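Local atomic coordinates of uncharacterized protein (Pseudomonas aeruginosa, PDB entry 4O5P), a protein that acts as a phospholipase effector of the type VI secretion system, with a catalytic domain of the alpha/beta-hydrolase clan that probably hydrolyses membrane phospholipids. Residues Gln34-Glu38 and Cys62-His66; Ile111-Tyr115 and Asp155-Thr160. One frame throughout, in Å; residues are numbered along the deposited sequence.

Contact 1. Residues Gln34-Glu38 and Cys62-His66; sequences QQSDE and CKAIH
His66 and Gln34 make the direct polar link between the two segments. His66 NE2 donates to the backbone oxygen Gln34 O at 2.8 Å. The bond is weak, because the N-H...O angle is only 125°. Gln34 O lies at the edge of the imidazole ring, near its plane, and is also 3.2 Å from His66 CE1. The other ring nitrogen, ND1, is hydrogen-bonded to Tyr232. Both ring nitrogens thus have a partner, which would restrain the turn of the ring. Gln34 CB packs 4.1 Å from His66 CE1, while its amide leads away to Arg437.

A water lies between Glu38 OE1 and Cys62 O, but the bridge is doubtful. Its distance to Cys62 O, 2.5 Å, is unusually short, and its bond to Glu38 OE1, at 3.3 Å, is weak. The Glu38 chain is extended beyond CG (chi2 -178°), which carries the carboxylate over to the start of the strand. There Glu38 CD comes within 3.5 Å of Cys62 O.

Van der Waals contact fills the middle. The methyl group Ala64 CB lies 3.6 Å from Asp37 OD2 and also touches Asp37 CB. The carboxylate of Asp37 forms a salt bridge with Arg230.

The contact lays the end of helix 24-34 and the first turn of helix 36-43 against the start of strand 62-71. Ile65 points away from them, and its side chain packs on helix 139-162. Strands 111-116 and 225-236 flank strand 62-71 in the sheet, and Tyr232 and Arg230 both come from 225-236.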
loop_
_atom_site.group_PDB
_atom_site.type_symbol
_atom_site.label_atom_id
_atom_site.label_comp_id
_atom_site.label_asym_id
_atom_site.label_seq_id
_atom_site.Cartn_x
_atom_site.Cartn_y
_atom_site.Cartn_z
ATOM N N GLN A 34 13.121 17.574 19.320
ATOM C CA GLN A 34 14.275 16.829 18.819
ATOM C C GLN A 34 15.425 16.726 19.824
ATOM O O GLN A 34 16.160 15.736 19.827
ATOM C CB GLN A 34 14.765 17.439 17.514
ATOM C CG GLN A 34 13.780 17.228 16.383
ATOM C CD GLN A 34 13.955 18.246 15.297
ATOM O OE1 GLN A 34 14.970 18.935 15.250
ATOM N NE2 GLN A 34 12.958 18.368 14.421
ATOM N N GLN A 35 15.565 17.739 20.681
ATOM C CA GLN A 35 16.683 17.805 21.623
ATOM C C GLN A 35 16.316 17.343 23.034
ATOM O O GLN A 35 17.022 17.665 23.991
ATOM C CB GLN A 35 17.222 19.233 21.722
ATOM C CG GLN A 35 17.671 19.876 20.428
ATOM C CD GLN A 35 18.004 21.349 20.631
ATOM O OE1 GLN A 35 17.693 21.929 21.679
ATOM N NE2 GLN A 35 18.643 21.959 19.637
ATOM N N SER A 36 15.222 16.602 23.180
ATOM C CA SER A 36 14.761 16.211 24.516
ATOM C C SER A 36 15.711 15.221 25.202
ATOM O O SER A 36 16.001 15.349 26.404
ATOM C CB SER A 36 13.324 15.664 24.477
ATOM O OG SER A 36 13.235 14.484 23.697
ATOM N N ASP A 37 16.199 14.247 24.438
ATOM C CA ASP A 37 17.183 13.291 24.939
ATOM C C ASP A 37 18.423 13.975 25.529
ATOM O O ASP A 37 18.852 13.652 26.649
ATOM C CB ASP A 37 17.599 12.330 23.822
ATOM C CG ASP A 37 16.579 11.229 23.597
ATOM O OD1 ASP A 37 16.146 10.608 24.592
ATOM O OD2 ASP A 37 16.211 10.985 22.428
ATOM N N GLU A 38 18.989 14.910 24.764
ATOM C CA GLU A 38 20.140 15.700 25.202
ATOM C C GLU A 38 19.831 16.462 26.481
ATOM O O GLU A 38 20.669 16.545 27.362
ATOM C CB GLU A 38 20.572 16.691 24.123
ATOM C CG GLU A 38 21.104 16.045 22.856
ATOM C CD GLU A 38 21.569 17.072 21.839
ATOM O OE1 GLU A 38 22.201 18.071 22.252
ATOM O OE2 GLU A 38 21.302 16.881 20.630
ATOM N N CYS A 62 26.572 15.309 23.510
ATOM C CA CYS A 62 25.748 14.133 23.243
ATOM C C CYS A 62 24.857 14.366 22.028
ATOM O O CYS A 62 24.713 15.506 21.578
ATOM C CB CYS A 62 24.894 13.806 24.465
ATOM S SG CYS A 62 24.516 15.252 25.482
ATOM N N LYS A 63 24.279 13.288 21.488
ATOM C CA LYS A 63 23.293 13.415 20.411
ATOM C C LYS A 63 22.365 12.207 20.332
ATOM O O LYS A 63 22.786 11.073 20.553
ATOM C CB LYS A 63 23.982 13.643 19.058
ATOM C CG LYS A 63 24.849 12.485 18.581
ATOM C CD LYS A 63 25.569 12.802 17.270
ATOM C CE LYS A 63 26.299 11.562 16.753
ATOM N NZ LYS A 63 27.297 11.850 15.689
ATOM N N ALA A 64 21.092 12.448 20.028
ATOM C CA ALA A 64 20.211 11.342 19.680
ATOM C C ALA A 64 20.379 11.078 18.195
ATOM O O ALA A 64 20.863 11.942 17.451
ATOM C CB ALA A 64 18.777 11.667 20.010
ATOM N N ILE A 65 20.015 9.880 17.759
ATOM C CA ILE A 65 20.014 9.589 16.332
ATOM C C ILE A 65 18.574 9.673 15.849
ATOM O O ILE A 65 17.708 8.953 16.353
ATOM C CB ILE A 65 20.619 8.198 16.035
ATOM C CG1 ILE A 65 21.978 8.084 16.726
ATOM C CG2 ILE A 65 20.757 7.967 14.521
ATOM C CD1 ILE A 65 22.660 6.780 16.500
ATOM N N HIS A 66 18.314 10.574 14.906
ATOM C CA HIS A 66 16.951 10.789 14.429
ATOM C C HIS A 66 16.869 10.249 13.012
ATOM O O HIS A 66 17.663 10.637 12.148
ATOM C CB HIS A 66 16.579 12.280 14.463
ATOM C CG HIS A 66 16.466 12.857 15.845
ATOM N ND1 HIS A 66 15.284 12.858 16.563
ATOM C CD2 HIS A 66 17.378 13.487 16.625
ATOM C CE1 HIS A 66 15.478 13.449 17.727
ATOM N NE2 HIS A 66 16.738 13.847 17.788
HETATM O O HOH W 1 25.490 17.725 22.371
#

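Contact 2. Residues Ile111-Tyr115 and Asp155-Thr160; sequences IFKYY and DALFYT
Phe112 lies with one ring face against the methyl group of Ala156. The carbon Ala156 CB sits over the ring centre, 4.0 Å from the centroid of Phe112 and 12° off the ring normal. This is a CH-pi contact. The CA atoms of Phe112 and Ala156 are 6.7 Å apart, a close approach consistent with the small alanine side chain.

The far end of the Phe112 ring reaches the next turn of the helix. Tyr159 CD1 meets the ring at its edge, 4.0 Å from Phe112 CE2. The two rings pack obliquely. Thr160 OG1 approaches Phe112 CZ to 3.6 Å, also at a slant. That hydroxyl is turned back onto its own helix and donates to Ala156 O at 2.7 Å. Ala156 O also accepts from Thr160 N, and the two donors come from opposite faces of the carbonyl plane.

Tyr114 comes to Ala156 by its edge instead. Its hydroxyl end reaches the methyl group, with Tyr114 OH 3.4 Å from Ala156 CB. Tyr114 OH donates to Asp155 OD2 at 3.1 Å; OD2 accepts through its anti lone pair, the one away from OD1. Ring and carboxylate planes stand 76° apart. The other oxygen, OD1, accepts from Leu166 N. The carboxylate is thus held at both oxygens.

Phe112 and Tyr114, two residues apart, lie on the same side of the strand and both face the helix. Segment 155-160 of helix 139-162 runs roughly antiparallel to strand 111-115, at 145°. This is the packing of a helix on one face of a largely parallel sheet, as in the alpha/beta-hydrolase fold.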
loop_
_atom_site.group_PDB
_atom_site.type_symbol
_atom_site.label_atom_id
_atom_site.label_comp_id
_atom_site.label_asym_id
_atom_site.label_seq_id
_atom_site.Cartn_x
_atom_site.Cartn_y
_atom_site.Cartn_z
ATOM N N ILE A 111 21.195 13.070 12.128
ATOM C CA ILE A 111 19.948 12.990 11.388
ATOM C C ILE A 111 20.174 12.272 10.062
ATOM O O ILE A 111 21.062 12.653 9.288
ATOM C CB ILE A 111 19.346 14.386 11.149
ATOM C CG1 ILE A 111 19.105 15.089 12.481
ATOM C CG2 ILE A 111 18.033 14.277 10.379
ATOM C CD1 ILE A 111 18.543 16.492 12.330
ATOM N N PHE A 112 19.364 11.237 9.815
ATOM C CA PHE A 112 19.465 10.390 8.621
ATOM C C PHE A 112 18.093 10.281 7.963
ATOM O O PHE A 112 17.071 10.356 8.647
ATOM C CB PHE A 112 19.893 8.974 9.020
ATOM C CG PHE A 112 21.263 8.897 9.613
ATOM C CD1 PHE A 112 21.470 9.162 10.962
ATOM C CD2 PHE A 112 22.349 8.541 8.822
ATOM C CE1 PHE A 112 22.757 9.096 11.506
ATOM C CE2 PHE A 112 23.622 8.469 9.358
ATOM C CZ PHE A 112 23.831 8.748 10.695
ATOM N N LYS A 113 18.061 10.101 6.644
ATOM C CA LYS A 113 16.796 9.790 5.968
ATOM C C LYS A 113 16.987 8.711 4.903
ATOM O O LYS A 113 18.054 8.616 4.269
ATOM C CB LYS A 113 16.118 11.050 5.397
ATOM C CG LYS A 113 16.667 11.565 4.080
ATOM C CD LYS A 113 16.032 12.918 3.754
ATOM C CE LYS A 113 16.387 13.404 2.354
ATOM N NZ LYS A 113 15.795 14.757 2.070
ATOM N N TYR A 114 15.954 7.885 4.734
ATOM C CA TYR A 114 16.012 6.752 3.831
ATOM C C TYR A 114 14.711 6.651 3.051
ATOM O O TYR A 114 13.625 6.878 3.607
ATOM C CB TYR A 114 16.239 5.462 4.619
ATOM C CG TYR A 114 17.538 5.433 5.396
ATOM C CD1 TYR A 114 18.727 5.070 4.783
ATOM C CD2 TYR A 114 17.569 5.756 6.750
ATOM C CE1 TYR A 114 19.925 5.025 5.494
ATOM C CE2 TYR A 114 18.751 5.726 7.468
ATOM C CZ TYR A 114 19.927 5.359 6.831
ATOM O OH TYR A 114 21.103 5.319 7.543
ATOM N N TYR A 115 14.818 6.321 1.769
ATOM C CA TYR A 115 13.640 6.177 0.917
ATOM C C TYR A 115 13.575 4.775 0.362
ATOM O O TYR A 115 14.564 4.260 -0.147
ATOM C CB TYR A 115 13.679 7.171 -0.255
ATOM C CG TYR A 115 12.622 6.879 -1.303
ATOM C CD1 TYR A 115 11.298 7.282 -1.123
ATOM C CD2 TYR A 115 12.939 6.169 -2.460
ATOM C CE1 TYR A 115 10.323 7.000 -2.074
ATOM C CE2 TYR A 115 11.976 5.879 -3.409
ATOM C CZ TYR A 115 10.676 6.290 -3.211
ATOM O OH TYR A 115 9.725 6.018 -4.163
ATOM N N ASP A 155 22.584 0.619 9.509
ATOM C CA ASP A 155 23.434 1.526 8.741
ATOM C C ASP A 155 23.604 2.880 9.420
ATOM O O ASP A 155 24.711 3.397 9.499
ATOM C CB ASP A 155 22.865 1.728 7.335
ATOM C CG ASP A 155 23.763 2.591 6.457
ATOM O OD1 ASP A 155 24.847 2.114 6.072
ATOM O OD2 ASP A 155 23.391 3.744 6.139
ATOM N N ALA A 156 22.503 3.447 9.904
ATOM C CA ALA A 156 22.545 4.727 10.602
ATOM C C ALA A 156 23.443 4.670 11.835
ATOM O O ALA A 156 24.264 5.570 12.046
ATOM C CB ALA A 156 21.136 5.185 10.973
ATOM N N LEU A 157 23.297 3.616 12.644
ATOM C CA LEU A 157 24.162 3.490 13.829
ATOM C C LEU A 157 25.621 3.293 13.409
ATOM O O LEU A 157 26.522 3.935 13.942
ATOM C CB LEU A 157 23.702 2.331 14.724
ATOM C CG LEU A 157 24.229 2.280 16.162
ATOM C CD1 LEU A 157 24.108 3.646 16.835
ATOM C CD2 LEU A 157 23.497 1.228 16.983
ATOM N N PHE A 158 25.824 2.401 12.443
ATOM C CA PHE A 158 27.131 2.053 11.910
ATOM C C PHE A 158 27.867 3.299 11.458
ATOM O O PHE A 158 29.051 3.460 11.743
ATOM C CB PHE A 158 26.939 1.105 10.724
ATOM C CG PHE A 158 28.191 0.414 10.265
ATOM C CD1 PHE A 158 28.673 -0.697 10.944
ATOM C CD2 PHE A 158 28.857 0.840 9.120
ATOM C CE1 PHE A 158 29.816 -1.351 10.519
ATOM C CE2 PHE A 158 30.008 0.188 8.678
ATOM C CZ PHE A 158 30.487 -0.912 9.380
ATOM N N TYR A 159 27.169 4.191 10.760
ATOM C CA TYR A 159 27.794 5.437 10.329
ATOM C C TYR A 159 28.034 6.336 11.518
ATOM O O TYR A 159 29.056 7.027 11.583
ATOM C CB TYR A 159 26.942 6.186 9.303
ATOM C CG TYR A 159 27.643 7.402 8.713
ATOM C CD1 TYR A 159 27.577 8.647 9.334
ATOM C CD2 TYR A 159 28.371 7.296 7.537
ATOM C CE1 TYR A 159 28.220 9.747 8.794
ATOM C CE2 TYR A 159 29.012 8.381 6.992
ATOM C CZ TYR A 159 28.934 9.603 7.623
ATOM O OH TYR A 159 29.574 10.686 7.074
ATOM N N THR A 160 27.086 6.343 12.447
ATOM C CA THR A 160 27.224 7.185 13.624
ATOM C C THR A 160 28.526 6.866 14.357
ATOM O O THR A 160 29.275 7.773 14.714
ATOM C CB THR A 160 26.027 7.046 14.566
ATOM O OG1 THR A 160 24.833 7.464 13.882
ATOM C CG2 THR A 160 26.216 7.920 15.784
#

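How the contacts relate
Contact 1 closes before contact 2 opens along the chain, and their centres lie about 14 Å apart. Both are built on one sheet, in which strands 62-71 and 111-116 are parallel neighbours. His66 O and Phe112 N, 2.9 Å apart, probably form a hydrogen bond between these strands. Contact 1 brings segment 34-38 to one face of the sheet, and contact 2 brings helix 139-162 to the other. Ile65 of contact 1 packs on Leu157 and Thr160 of that helix. Together the contacts show helices on both faces of the sheet, consistent with an alpha/beta-hydrolase catalytic domain whose probable nucleophile, Ser237, follows strand 225-236.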